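Long-range contacts in proteasome chaperone 4 (Saccharomyces cerevisiae, PDB 2Z5B), which pairs with IRC25 as a heterodimeric chaperone that promotes alpha-ring formation during assembly of the 20S proteasome and helps maintain telomere length: residues A[58-64]-A[115-121]; A[22-28]-A[42-48]; A[106-111]-A[142-146]; A[36-42]-A[111-116]. One frame throughout, in Å; residues are numbered along the deposited sequence.

Interaction 1. Residues A[58-64]-A[115-121]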
# COMPACT_ATOMS: atom_id res chain seq x y z
N SER A 58 -3.21 10.89 8.03
CA SER A 58 -2.26 11.04 6.94
C SER A 58 -1.37 9.83 6.83
O SER A 58 -1.00 9.25 7.85
CB SER A 58 -1.37 12.27 7.16
OG SER A 58 -2.13 13.46 7.17
N LEU A 59 -1.02 9.45 5.61
CA LEU A 59 0.02 8.44 5.40
C LEU A 59 1.35 9.18 5.52
O LEU A 59 1.74 9.89 4.60
CB LEU A 59 -0.12 7.76 4.03
CG LEU A 59 0.69 6.48 3.80
CD1 LEU A 59 0.32 5.77 2.50
CD2 LEU A 59 2.17 6.73 3.83
N SER A 60 2.02 9.06 6.67
CA SER A 60 3.18 9.91 6.95
C SER A 60 4.45 9.34 6.36
O SER A 60 5.31 10.08 5.87
CB SER A 60 3.33 10.15 8.45
OG SER A 60 2.30 10.98 8.93
N CYS A 61 4.56 8.02 6.42
CA CYS A 61 5.75 7.33 5.90
C CYS A 61 5.37 5.91 5.49
O CYS A 61 4.55 5.30 6.15
CB CYS A 61 6.83 7.31 6.99
SG CYS A 61 8.41 6.60 6.47
N TYR A 62 5.97 5.42 4.40
CA TYR A 62 5.76 4.05 3.87
C TYR A 62 7.15 3.47 3.75
O TYR A 62 7.96 3.99 2.97
CB TYR A 62 5.12 4.09 2.48
CG TYR A 62 4.55 2.78 1.96
CD1 TYR A 62 4.02 1.81 2.83
CD2 TYR A 62 4.48 2.53 0.59
CE1 TYR A 62 3.47 0.63 2.34
CE2 TYR A 62 3.93 1.35 0.10
CZ TYR A 62 3.41 0.42 0.97
OH TYR A 62 2.87 -0.77 0.49
N TYR A 63 7.44 2.45 4.54
CA TYR A 63 8.79 1.90 4.64
C TYR A 63 8.81 0.44 4.23
O TYR A 63 7.91 -0.29 4.61
CB TYR A 63 9.31 2.01 6.07
CG TYR A 63 10.80 2.30 6.11
CD1 TYR A 63 11.74 1.27 6.02
CD2 TYR A 63 11.26 3.60 6.23
CE1 TYR A 63 13.12 1.56 6.04
CE2 TYR A 63 12.62 3.89 6.27
CZ TYR A 63 13.54 2.86 6.16
OH TYR A 63 14.88 3.18 6.20
N TYR A 64 9.84 0.02 3.49
CA TYR A 64 9.99 -1.35 3.04
C TYR A 64 11.26 -1.99 3.59
O TYR A 64 12.31 -1.35 3.59
CB TYR A 64 10.06 -1.35 1.50
CG TYR A 64 10.28 -2.71 0.88
CD1 TYR A 64 9.30 -3.69 0.94
CD2 TYR A 64 11.46 -3.01 0.18
CE1 TYR A 64 9.47 -4.94 0.37
CE2 TYR A 64 11.64 -4.28 -0.40
CZ TYR A 64 10.63 -5.22 -0.31
OH TYR A 64 10.77 -6.48 -0.86
N CYS A 115 8.52 -6.81 4.41
CA CYS A 115 7.55 -6.06 5.20
C CYS A 115 7.40 -4.66 4.64
O CYS A 115 8.41 -4.01 4.33
CB CYS A 115 8.01 -5.95 6.68
SG CYS A 115 6.79 -5.19 7.80
N TYR A 116 6.15 -4.22 4.53
CA TYR A 116 5.80 -2.87 4.17
C TYR A 116 5.13 -2.28 5.40
O TYR A 116 4.20 -2.87 5.95
CB TYR A 116 4.81 -2.84 3.01
CG TYR A 116 5.35 -3.35 1.69
CD1 TYR A 116 5.46 -4.73 1.45
CD2 TYR A 116 5.71 -2.47 0.68
CE1 TYR A 116 5.94 -5.20 0.24
CE2 TYR A 116 6.18 -2.94 -0.54
CZ TYR A 116 6.29 -4.30 -0.74
OH TYR A 116 6.77 -4.79 -1.93
N VAL A 117 5.59 -1.11 5.83
CA VAL A 117 4.99 -0.46 7.00
C VAL A 117 4.51 0.95 6.67
O VAL A 117 5.26 1.75 6.12
CB VAL A 117 5.98 -0.41 8.19
CG1 VAL A 117 5.51 0.54 9.26
CG2 VAL A 117 6.13 -1.78 8.80
N THR A 118 3.27 1.25 7.01
CA THR A 118 2.79 2.61 6.95
C THR A 118 2.62 3.16 8.35
O THR A 118 1.98 2.52 9.18
CB THR A 118 1.38 2.65 6.30
OG1 THR A 118 1.48 2.21 4.93
CG2 THR A 118 0.82 4.05 6.34
N TRP A 119 3.13 4.37 8.59
CA TRP A 119 2.77 5.10 9.80
C TRP A 119 1.66 6.09 9.45
O TRP A 119 1.82 6.96 8.59
CB TRP A 119 3.96 5.77 10.53
CG TRP A 119 3.41 6.45 11.79
CD1 TRP A 119 2.98 7.73 11.90
CD2 TRP A 119 3.14 5.83 13.07
NE1 TRP A 119 2.48 7.96 13.16
CE2 TRP A 119 2.57 6.81 13.90
CE3 TRP A 119 3.33 4.53 13.58
CZ2 TRP A 119 2.20 6.55 15.23
CZ3 TRP A 119 2.97 4.27 14.90
CH2 TRP A 119 2.41 5.27 15.71
N SER A 120 0.51 5.89 10.09
CA SER A 120 -0.69 6.68 9.90
C SER A 120 -0.77 7.71 11.02
O SER A 120 -0.82 7.33 12.19
CB SER A 120 -1.93 5.76 9.94
OG SER A 120 -3.13 6.51 10.04
N SER A 121 -0.82 8.99 10.66
CA SER A 121 -0.82 10.08 11.63
C SER A 121 -2.20 10.69 11.81
O SER A 121 -2.76 11.23 10.86
CB SER A 121 0.14 11.18 11.19
OG SER A 121 1.48 10.71 11.25
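Tyr62, Tyr64 and Tyr116 form an aromatic cluster on an antiparallel strand pair inside the mixed six-stranded sheet, an example of a strand pair whose tyrosine face meets a partner subunit. The ladder is regular at both ends, where Ser58 pairs with Ser121 and Tyr63 with Val117, Tyr63 N lying 2.8 Å from Val117 O. Between Leu59 and Cys61 an extra residue interrupts the alternation: Ser60 N bonds Trp119 O while Trp119 N bonds Cys61 O, a beta bulge in which Cys61 N, buried, finds no partner.

Among the rings, Tyr64 CD1 lies 3.4 Å above the plane of Tyr116, over the ring centre, the planes at 48°. Tyr62 comes to the same ring obliquely, its OH 3.3 Å from Tyr116 CD2; that hydroxyl bonds Ser144 of the YLR021W subunit. Replacing Tyr116 by an alanine would probably open a gap between the two other tyrosines and set the Tyr64 ring free to turn.

On the other face, Cys61 and Tyr63 lean on helix 94-111. Back beside the tyrosines, Leu59 lies roughly perpendicular to Thr118, Leu59 CG resting 3.5 Å from Thr118 CG2, the methyl held anti to the backbone N of Thr118.

Interaction 2. Residues A[22-28]-A[42-48]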
# COMPACT_ATOMS: atom_id res chain seq x y z
N PRO A 22 -0.53 5.31 24.43
CA PRO A 22 -1.56 5.50 23.43
C PRO A 22 -2.12 4.17 22.94
O PRO A 22 -1.40 3.17 22.87
CB PRO A 22 -0.82 6.23 22.31
CG PRO A 22 0.57 5.73 22.42
CD PRO A 22 0.81 5.62 23.89
N THR A 23 -3.40 4.18 22.64
CA THR A 23 -4.07 3.07 22.01
C THR A 23 -3.68 3.09 20.53
O THR A 23 -3.60 4.15 19.93
CB THR A 23 -5.57 3.25 22.14
OG1 THR A 23 -5.91 3.34 23.52
CG2 THR A 23 -6.30 2.08 21.51
N LEU A 24 -3.42 1.92 19.97
CA LEU A 24 -2.97 1.87 18.56
C LEU A 24 -4.04 1.25 17.69
O LEU A 24 -4.78 0.37 18.12
CB LEU A 24 -1.66 1.08 18.43
CG LEU A 24 -0.49 1.50 19.34
CD1 LEU A 24 0.56 0.44 19.38
CD2 LEU A 24 0.08 2.84 18.92
N ASP A 25 -4.10 1.73 16.45
CA ASP A 25 -5.01 1.26 15.42
C ASP A 25 -4.17 0.58 14.33
O ASP A 25 -3.23 1.18 13.82
CB ASP A 25 -5.70 2.49 14.84
CG ASP A 25 -6.94 2.14 14.06
OD1 ASP A 25 -7.46 1.03 14.23
OD2 ASP A 25 -7.40 2.99 13.27
N VAL A 26 -4.54 -0.65 13.99
CA VAL A 26 -3.75 -1.50 13.10
C VAL A 26 -4.63 -2.09 11.98
O VAL A 26 -5.75 -2.55 12.22
CB VAL A 26 -3.08 -2.64 13.91
CG1 VAL A 26 -2.46 -3.68 12.99
CG2 VAL A 26 -2.02 -2.09 14.91
N ILE A 27 -4.11 -2.04 10.75
CA ILE A 27 -4.55 -2.92 9.67
C ILE A 27 -3.31 -3.69 9.21
O ILE A 27 -2.30 -3.09 8.84
CB ILE A 27 -5.11 -2.11 8.47
CG1 ILE A 27 -6.40 -1.38 8.88
CG2 ILE A 27 -5.33 -3.00 7.21
CD1 ILE A 27 -6.69 -0.19 8.00
N ALA A 28 -3.37 -5.02 9.22
CA ALA A 28 -2.23 -5.86 8.85
C ALA A 28 -2.64 -6.81 7.75
O ALA A 28 -3.69 -7.47 7.87
CB ALA A 28 -1.73 -6.66 10.07
N SER A 42 2.25 -6.50 5.29
CA SER A 42 2.00 -5.06 5.22
C SER A 42 1.35 -4.65 6.52
O SER A 42 0.39 -5.29 6.97
CB SER A 42 1.05 -4.72 4.08
OG SER A 42 1.63 -5.01 2.83
N LEU A 43 1.86 -3.60 7.14
CA LEU A 43 1.28 -3.10 8.38
C LEU A 43 0.96 -1.64 8.24
O LEU A 43 1.80 -0.85 7.79
CB LEU A 43 2.22 -3.33 9.58
CG LEU A 43 1.80 -2.69 10.91
CD1 LEU A 43 0.54 -3.36 11.44
CD2 LEU A 43 2.90 -2.81 11.95
N VAL A 44 -0.29 -1.29 8.54
CA VAL A 44 -0.65 0.12 8.71
C VAL A 44 -0.88 0.31 10.21
O VAL A 44 -1.64 -0.44 10.84
CB VAL A 44 -1.91 0.52 7.91
CG1 VAL A 44 -2.20 2.02 8.07
CG2 VAL A 44 -1.73 0.16 6.42
N VAL A 45 -0.17 1.28 10.80
CA VAL A 45 -0.25 1.49 12.26
C VAL A 45 -0.28 2.98 12.60
O VAL A 45 0.35 3.79 11.93
CB VAL A 45 0.86 0.70 13.04
CG1 VAL A 45 2.27 1.11 12.61
CG2 VAL A 45 0.68 0.86 14.59
N GLY A 46 -1.06 3.34 13.61
CA GLY A 46 -1.17 4.72 14.05
C GLY A 46 -1.84 4.77 15.41
O GLY A 46 -2.23 3.74 15.95
N PHE A 47 -1.98 5.98 15.95
CA PHE A 47 -2.75 6.17 17.16
C PHE A 47 -4.23 6.09 16.82
O PHE A 47 -4.63 6.27 15.67
CB PHE A 47 -2.39 7.49 17.84
CG PHE A 47 -0.93 7.61 18.21
CD1 PHE A 47 -0.26 6.55 18.79
CD2 PHE A 47 -0.24 8.80 17.99
CE1 PHE A 47 1.09 6.65 19.13
CE2 PHE A 47 1.10 8.91 18.34
CZ PHE A 47 1.76 7.83 18.91
N LYS A 48 -5.04 5.77 17.82
CA LYS A 48 -6.48 5.72 17.63
C LYS A 48 -7.15 6.84 18.42
O LYS A 48 -6.76 7.14 19.54
CB LYS A 48 -7.02 4.39 18.11
CG LYS A 48 -8.48 4.15 17.73
CD LYS A 48 -9.14 3.06 18.55
CE LYS A 48 -8.20 1.93 18.82
NZ LYS A 48 -7.40 1.52 17.64
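Lys48 reaches across the open end of a beta hairpin to Thr23, Leu24 and Asp25. Its first two torsions are extended, but bends at chi3 (-38°) and chi4 (-43°) curl the amine back over the neighbouring strand. There NZ donates to Leu24 O at 2.9 Å from well above the carbonyl plane, and makes a longer salt bridge of 3.4 Å to Asp25 OD1, the lysine chain running almost square to the aspartate. The curl is tight, for Lys48 CE lies only 3.3 Å from Thr23 CG2. Ile27 and Val44 lie on the same face as Asp25 and touch Met1 and Phe34 of the YLR021W subunit, respectively.

Val26, Ala28, Leu43 and Val45 form the opposite, wholly apolar face. Val26 and Val45 run alongside each other, Val26 CG2 4.0 Å from Val45 CG2. Leu43 slants in beside them, its CD1 pressed to 3.4 Å from Val26 CG1. Near the end of the pair, Phe47 receives Leu24 at its ring edge, Leu24 CD2 lying 3.7 Å from Phe47 CD1, while Pro22 CG approaches Phe47 CE1 obliquely. Paired backbone bonds join Asp25 to Gly46 and Ile27 to Val44.

Around this hairpin, Trp119 meets the Phe47 ring edge-to-face. Strand 6-13 continues the sheet beyond 24-31, strand 115-121 flanks 41-47, and helix 134-149 packs on Leu24, Val26, Val45 and Phe47.

Interaction 3. Residues A[106-111]-A[142-146]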
# COMPACT_ATOMS: atom_id res chain seq x y z
N ILE A 106 12.54 -4.48 12.02
CA ILE A 106 12.39 -5.47 13.08
C ILE A 106 11.36 -6.56 12.71
O ILE A 106 11.59 -7.76 12.98
CB ILE A 106 12.05 -4.82 14.46
CG1 ILE A 106 13.25 -4.00 14.95
CG2 ILE A 106 11.75 -5.90 15.51
CD1 ILE A 106 12.87 -2.79 15.79
N ILE A 107 10.26 -6.17 12.07
CA ILE A 107 9.29 -7.17 11.61
C ILE A 107 9.92 -8.12 10.61
O ILE A 107 9.77 -9.34 10.73
CB ILE A 107 8.00 -6.53 11.03
CG1 ILE A 107 7.24 -5.78 12.13
CG2 ILE A 107 7.10 -7.60 10.41
CD1 ILE A 107 6.11 -4.90 11.61
N SER A 108 10.64 -7.57 9.63
CA SER A 108 11.29 -8.38 8.61
C SER A 108 12.30 -9.36 9.23
O SER A 108 12.32 -10.54 8.88
CB SER A 108 11.95 -7.48 7.57
OG SER A 108 12.48 -8.26 6.51
N GLU A 109 13.13 -8.87 10.15
CA GLU A 109 14.04 -9.74 10.91
C GLU A 109 13.26 -10.80 11.69
O GLU A 109 13.56 -12.00 11.60
CB GLU A 109 14.92 -8.92 11.85
CG GLU A 109 16.03 -8.17 11.14
CD GLU A 109 16.77 -7.18 12.02
OE1 GLU A 109 16.15 -6.20 12.48
OE2 GLU A 109 18.00 -7.38 12.22
N ARG A 110 12.25 -10.37 12.43
CA ARG A 110 11.53 -11.26 13.32
C ARG A 110 10.90 -12.42 12.56
O ARG A 110 10.91 -13.56 13.03
CB ARG A 110 10.48 -10.49 14.13
CG ARG A 110 9.74 -11.31 15.19
CD ARG A 110 10.69 -12.08 16.13
NE ARG A 110 9.97 -12.88 17.12
CZ ARG A 110 9.37 -14.04 16.87
NH1 ARG A 110 9.38 -14.56 15.65
NH2 ARG A 110 8.74 -14.68 17.85
N PHE A 111 10.38 -12.15 11.37
CA PHE A 111 9.58 -13.15 10.68
C PHE A 111 10.19 -13.65 9.39
O PHE A 111 9.60 -14.49 8.71
CB PHE A 111 8.15 -12.64 10.49
CG PHE A 111 7.48 -12.32 11.79
CD1 PHE A 111 7.07 -13.34 12.65
CD2 PHE A 111 7.28 -11.00 12.17
CE1 PHE A 111 6.46 -13.05 13.86
CE2 PHE A 111 6.68 -10.70 13.38
CZ PHE A 111 6.26 -11.72 14.22
N LEU A 142 4.87 -6.40 17.31
CA LEU A 142 5.48 -7.72 17.22
C LEU A 142 4.62 -8.81 17.87
O LEU A 142 4.41 -9.89 17.30
CB LEU A 142 6.86 -7.71 17.88
CG LEU A 142 8.01 -7.13 17.08
CD1 LEU A 142 9.29 -7.40 17.82
CD2 LEU A 142 8.05 -7.76 15.68
N ASP A 143 4.16 -8.53 19.08
CA ASP A 143 3.25 -9.40 19.81
C ASP A 143 1.99 -9.75 19.03
O ASP A 143 1.61 -10.92 18.93
CB ASP A 143 2.84 -8.73 21.11
CG ASP A 143 3.58 -9.26 22.27
OD1 ASP A 143 4.83 -9.35 22.19
OD2 ASP A 143 2.90 -9.63 23.25
N LEU A 144 1.34 -8.73 18.48
CA LEU A 144 0.15 -8.93 17.68
C LEU A 144 0.44 -9.86 16.51
O LEU A 144 -0.28 -10.83 16.30
CB LEU A 144 -0.39 -7.58 17.20
CG LEU A 144 -1.60 -7.63 16.29
CD1 LEU A 144 -2.79 -8.28 17.01
CD2 LEU A 144 -1.95 -6.22 15.86
N LEU A 145 1.50 -9.55 15.76
CA LEU A 145 1.93 -10.30 14.59
C LEU A 145 2.31 -11.76 14.89
O LEU A 145 1.96 -12.65 14.12
CB LEU A 145 3.08 -9.58 13.89
CG LEU A 145 2.66 -8.26 13.23
CD1 LEU A 145 3.87 -7.48 12.70
CD2 LEU A 145 1.63 -8.49 12.12
N LYS A 146 3.04 -11.98 15.98
CA LYS A 146 3.30 -13.33 16.49
C LYS A 146 2.00 -14.15 16.59
O LYS A 146 1.87 -15.21 15.97
CB LYS A 146 3.95 -13.25 17.88
CG LYS A 146 4.24 -14.59 18.55
CD LYS A 146 5.33 -15.34 17.80
CE LYS A 146 5.43 -16.79 18.27
NZ LYS A 146 6.31 -17.56 17.36
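Leu142 is the knob in a knobs-into-holes contact, its side chain entering a hole made by Ile106, Ile107, Arg110 and Phe111. Leu142 CD1 meets Ile106 CG2 at 3.7 Å, one side chain lying athwart the other, while the aliphatic part of Arg110 receives the second methyl, Leu142 CD2 lying 4.0 Å from Arg110 CG. One turn further along, Leu145 CD1 touches Ile107 CD1 at 3.6 Å.

Phe111 closes the hole. With CG anti to its carbonyl carbon (chi1 -59°), the ring leans across to the other helix, where Phe111 CE2 lies 3.8 Å from Leu145 CB and CZ comes close to Lys146 N; Arg110 CG rests over one ring face. A serine in place of Phe111 would probably leave Leu145 CB without its cover and open a gap beside Leu142.

Farther out, the axes of segments 106-111 and 142-146 come within 11.2 Å, at 37°. Both helices rest on the sheet: Ile107 on Ile41 and Leu43, Leu145 on Leu30.

No hydrogen bond joins the segments. Arg110 NH2 and Lys146 NZ, both on exposed residues, approach to 3.8 Å at the margin, and their like charges are probably mildly repulsive, which implies that apolar contact carries the pairing.

Interaction 4. Residues A[36-42]-A[111-116]; sequences SKKIPIS and FNRPCY
Arg113 turns toward Ile39 because its CG occupies the crowded position between backbone N and carbonyl carbon (chi1 63°) and the chain then bends at chi3 (-38°). The guanidinium thereby arrives edge-on beside the entry to the parallel strand pair 41-47 and 115-121, the one parallel pairing in an otherwise antiparallel sheet. It grips Ile39 O side-on with two nitrogens, NE at 2.8 Å and NH1 at 2.9 Å, the oxygen lying in the guanidinium plane. NE lies almost on the extended carbonyl direction, though its N-H is bent (152°), and the NH1 bond uses a lone pair. NH2 serves Arg35 O, so one arginine ties down two carbonyls of the loop that leads into strand 41-47.

Closer to its backbone, the aliphatic stem of Arg113 passes nearly perpendicular to Ile41, with Arg113 CD 3.4 Å from Ile41 CD1; that methyl also approaches the Phe111 ring obliquely. Asn112, the first residue beyond helix 94-111, takes a positive phi that turns the chain toward the strand, and its CB packs 3.4 Å from Ser36 CB.

Strand pairing starts at once afterwards, where Ile41 N bonds Pro114 O. Pro40 lies alongside Tyr116, and its own carbonyl goes to Arg43 of the YLR021W subunit. Next along the ladder, Tyr116 N donates to Ile41 O at 2.7 Å, while Pro40 CB sits at the Tyr116 ring edge, 3.8 Å from Tyr116 CE1.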
# COMPACT_ATOMS: atom_id res chain seq x y z
N SER A 36 8.71 -18.92 7.14
CA SER A 36 9.46 -17.73 6.75
C SER A 36 9.74 -17.72 5.25
O SER A 36 10.62 -18.45 4.78
CB SER A 36 10.76 -17.67 7.55
OG SER A 36 10.52 -17.69 8.95
N LYS A 37 9.00 -16.89 4.50
CA LYS A 37 9.08 -16.92 3.02
C LYS A 37 8.67 -15.68 2.20
O LYS A 37 9.07 -14.56 2.50
CB LYS A 37 8.38 -18.17 2.46
CG LYS A 37 9.34 -19.20 1.85
CD LYS A 37 10.06 -18.62 0.64
CE LYS A 37 10.71 -19.69 -0.21
NZ LYS A 37 11.10 -19.15 -1.54
N LYS A 38 7.90 -15.93 1.14
CA LYS A 38 7.78 -15.03 -0.00
C LYS A 38 6.68 -13.97 0.11
O LYS A 38 6.76 -12.92 -0.53
CB LYS A 38 7.55 -15.86 -1.27
CG LYS A 38 8.14 -15.24 -2.52
CD LYS A 38 8.28 -16.27 -3.65
CE LYS A 38 9.56 -16.02 -4.47
NZ LYS A 38 9.83 -14.57 -4.74
N ILE A 39 5.64 -14.27 0.87
CA ILE A 39 4.51 -13.36 1.02
C ILE A 39 4.86 -12.27 2.04
O ILE A 39 5.18 -12.59 3.18
CB ILE A 39 3.22 -14.11 1.41
CG1 ILE A 39 2.77 -15.03 0.26
CG2 ILE A 39 2.10 -13.12 1.80
CD1 ILE A 39 1.67 -16.02 0.62
N PRO A 40 4.82 -10.99 1.62
CA PRO A 40 5.16 -9.87 2.50
C PRO A 40 4.11 -9.59 3.55
O PRO A 40 2.94 -9.85 3.34
CB PRO A 40 5.23 -8.67 1.55
CG PRO A 40 5.18 -9.24 0.16
CD PRO A 40 4.48 -10.53 0.26
N ILE A 41 4.55 -9.04 4.69
CA ILE A 41 3.63 -8.47 5.66
C ILE A 41 3.49 -7.01 5.27
O ILE A 41 4.47 -6.36 4.91
CB ILE A 41 4.19 -8.58 7.10
CG1 ILE A 41 4.13 -10.03 7.59
CG2 ILE A 41 3.43 -7.69 8.09
CD1 ILE A 41 5.03 -10.29 8.77
N SER A 42 2.25 -6.50 5.29
CA SER A 42 2.00 -5.06 5.22
C SER A 42 1.35 -4.65 6.52
O SER A 42 0.39 -5.29 6.97
CB SER A 42 1.05 -4.72 4.08
OG SER A 42 1.63 -5.01 2.83
N PHE A 111 10.38 -12.15 11.37
CA PHE A 111 9.58 -13.15 10.68
C PHE A 111 10.19 -13.65 9.39
O PHE A 111 9.60 -14.49 8.71
CB PHE A 111 8.15 -12.64 10.49
CG PHE A 111 7.48 -12.32 11.79
CD1 PHE A 111 7.07 -13.34 12.65
CD2 PHE A 111 7.28 -11.00 12.17
CE1 PHE A 111 6.46 -13.05 13.86
CE2 PHE A 111 6.68 -10.70 13.38
CZ PHE A 111 6.26 -11.72 14.22
N ASN A 112 11.39 -13.14 9.08
CA ASN A 112 12.16 -13.55 7.91
C ASN A 112 11.35 -13.46 6.62
O ASN A 112 11.30 -14.40 5.83
CB ASN A 112 12.76 -14.95 8.13
CG ASN A 112 13.79 -15.34 7.07
OD1 ASN A 112 14.08 -16.52 6.88
ND2 ASN A 112 14.35 -14.36 6.39
N ARG A 113 10.71 -12.30 6.42
CA ARG A 113 9.94 -12.04 5.20
C ARG A 113 9.94 -10.55 4.88
O ARG A 113 10.25 -9.74 5.75
CB ARG A 113 8.51 -12.55 5.37
CG ARG A 113 7.72 -11.86 6.46
CD ARG A 113 6.57 -12.73 6.89
NE ARG A 113 6.01 -13.39 5.73
CZ ARG A 113 5.87 -14.71 5.60
NH1 ARG A 113 5.37 -15.20 4.48
NH2 ARG A 113 6.19 -15.52 6.60
N PRO A 114 9.58 -10.18 3.63
CA PRO A 114 9.55 -8.75 3.35
C PRO A 114 8.40 -8.11 4.15
O PRO A 114 7.46 -8.82 4.55
CB PRO A 114 9.29 -8.68 1.84
CG PRO A 114 9.46 -10.11 1.32
CD PRO A 114 9.17 -11.00 2.47
N CYS A 115 8.52 -6.81 4.41
CA CYS A 115 7.55 -6.06 5.20
C CYS A 115 7.40 -4.66 4.64
O CYS A 115 8.41 -4.01 4.33
CB CYS A 115 8.01 -5.95 6.68
SG CYS A 115 6.79 -5.19 7.80
N TYR A 116 6.15 -4.22 4.53
CA TYR A 116 5.80 -2.87 4.17
C TYR A 116 5.13 -2.28 5.40
O TYR A 116 4.20 -2.87 5.95
CB TYR A 116 4.81 -2.84 3.01
CG TYR A 116 5.35 -3.35 1.69
CD1 TYR A 116 5.46 -4.73 1.45
CD2 TYR A 116 5.71 -2.47 0.68
CE1 TYR A 116 5.94 -5.20 0.24
CE2 TYR A 116 6.18 -2.94 -0.54
CZ TYR A 116 6.29 -4.30 -0.74
OH TYR A 116 6.77 -4.79 -1.93

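Overall arrangement
Three contacts are neighbouring pairings in one mixed sheet, read across it as 24-31, 41-47, 115-121 and 58-67. Interaction 2 joins the first two, interaction 4 begins the middle, parallel pair, and interaction 1 joins the last two. Interactions 1 and 2 have centres about 10 Å apart and are sewn together by backbone bonds between Leu43 and both Tyr116 and Thr118. Interaction 3 pairs the helices that cover one face, its centre about 9 Å from that of interaction 4, with which it shares Phe111. Along the chain interaction 2 closes before 1 and 3 open but crosses 4; 1, 3 and 4 cross one another. The sheet's other face meets the YLR021W subunit, consistent with heterodimer formation.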